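Local coordinates for chorismate synthase (Aquifex aeolicus, PDB 1Q1L) that catalyses the FMNH2-dependent anti-1,4-elimination of phosphate from 5-enolpyruvylshikimate-3-phosphate to give chorismate, the last step of the shikimate pathway, at the interface of chains A and B. Numbering follows the deposited sequence. Chains: chain A/B, Chorismate synthase.

The interface of chains A and B. Residues chain A 280-283; chain B 225-226, 325.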
loop_
_atom_site.group_PDB
_atom_site.type_symbol
_atom_site.label_atom_id
_atom_site.label_comp_id
_atom_site.label_asym_id
_atom_site.label_seq_id
_atom_site.Cartn_x
_atom_site.Cartn_y
_atom_site.Cartn_z
ATOM N N ARG A 280 31.118 7.666 -19.962
ATOM C CA ARG A 280 31.297 8.872 -20.758
ATOM C C ARG A 280 31.455 10.132 -19.923
ATOM O O ARG A 280 31.245 10.119 -18.713
ATOM C CB ARG A 280 30.111 9.065 -21.703
ATOM C CG ARG A 280 29.939 7.985 -22.758
ATOM C CD ARG A 280 28.860 8.422 -23.732
ATOM N NE ARG A 280 28.628 7.467 -24.809
ATOM C CZ ARG A 280 27.823 7.705 -25.839
ATOM N NH1 ARG A 280 27.183 8.863 -25.926
ATOM N NH2 ARG A 280 27.658 6.787 -26.780
ATOM N N PHE A 281 31.827 11.221 -20.588
ATOM C CA PHE A 281 31.991 12.509 -19.928
ATOM C C PHE A 281 30.627 13.176 -19.819
ATOM O O PHE A 281 29.765 12.984 -20.676
ATOM C CB PHE A 281 32.933 13.409 -20.736
ATOM C CG PHE A 281 34.352 12.918 -20.784
ATOM C CD1 PHE A 281 35.102 12.809 -19.618
ATOM C CD2 PHE A 281 34.939 12.560 -21.995
ATOM C CE1 PHE A 281 36.421 12.347 -19.654
ATOM C CE2 PHE A 281 36.257 12.100 -22.043
ATOM C CZ PHE A 281 36.998 11.994 -20.867
ATOM N N GLY A 282 30.432 13.956 -18.767
ATOM C CA GLY A 282 29.162 14.631 -18.588
ATOM C C GLY A 282 28.672 15.319 -19.851
ATOM O O GLY A 282 27.491 15.240 -20.189
ATOM N N SER A 283 29.582 15.982 -20.560
ATOM C CA SER A 283 29.224 16.699 -21.779
ATOM C C SER A 283 28.765 15.790 -22.916
ATOM O O SER A 283 27.992 16.211 -23.775
ATOM C CB SER A 283 30.401 17.561 -22.254
ATOM O OG SER A 283 31.510 16.761 -22.621
ATOM N N GLU B 225 35.047 18.999 -17.495
ATOM C CA GLU B 225 34.305 17.749 -17.544
ATOM C C GLU B 225 34.025 17.043 -16.219
ATOM O O GLU B 225 34.781 17.161 -15.253
ATOM C CB GLU B 225 35.021 16.790 -18.492
ATOM C CG GLU B 225 34.071 16.007 -19.348
ATOM C CD GLU B 225 33.057 16.899 -20.035
ATOM O OE1 GLU B 225 33.461 17.694 -20.913
ATOM O OE2 GLU B 225 31.859 16.812 -19.686
ATOM N N SER B 226 32.922 16.300 -16.198
ATOM C CA SER B 226 32.496 15.543 -15.024
ATOM C C SER B 226 32.534 14.053 -15.351
ATOM O O SER B 226 32.522 13.672 -16.521
ATOM C CB SER B 226 31.077 15.948 -14.625
ATOM O OG SER B 226 30.162 15.672 -15.673
ATOM N N PRO B 325 27.402 10.854 -15.226
ATOM C CA PRO B 325 28.143 12.050 -14.818
ATOM C C PRO B 325 27.155 13.167 -14.514
ATOM O O PRO B 325 26.069 13.210 -15.093
ATOM C CB PRO B 325 28.986 12.378 -16.050
ATOM C CG PRO B 325 29.152 11.055 -16.725
ATOM C CD PRO B 325 27.779 10.451 -16.592
#
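B:Glu225 grips the start of the short 3-10 helix 282-284 of the other subunit through both carboxylate oxygens. B:Glu225 OE2 accepts a hydrogen bond from the backbone N of A:Ser283 at 2.6 Å. The side-chain hydroxyl OG of A:Ser283 donates to B:Glu225 OE1 at 2.8 Å. Both donors lie well above the carboxylate plane, 37° out of it at OE2 and 51° at OE1, so the serine sits over a face of the carboxylate. A:Ser283 turns OG between its own backbone N and carbonyl carbon (chi1 64°), which brings the hydroxyl round to the carboxylate that the backbone N already meets. Carboxylate and backbone N-H thus meet as in helix N-capping, here supplied by a neighbouring chain; the donated N-H and O-H may help stabilise a charged carboxylate.

A backbone bond extends the grip by one residue on each side: A:Gly282 N donates to B:Ser226 O at 3.1 Å, approaching from above the carbonyl plane.

Apolar contacts flank the polar ones. The bend of B:Glu225 at chi2 swings its carboxylate toward A:Ser283, while B:Glu225 CG lies above the plane of the A:Phe281 ring, just outside the rim beside CG and CD1, 3.4 Å from A:Phe281 CD1; the two side chains cross at about a right angle. B:Pro325 lays its ring CB against A:Gly282 CA at 3.4 Å, and the CB of A:Ser283 lies 3.5 Å from the carboxylate carbon CD of B:Glu225.

Chorismate synthase is a homotetramer, and this patch, repeated by the two-fold, helps join two subunits. Because B:Pro325 belongs to the predicted FMN-binding segment, the contact may also help position that segment for the flavin.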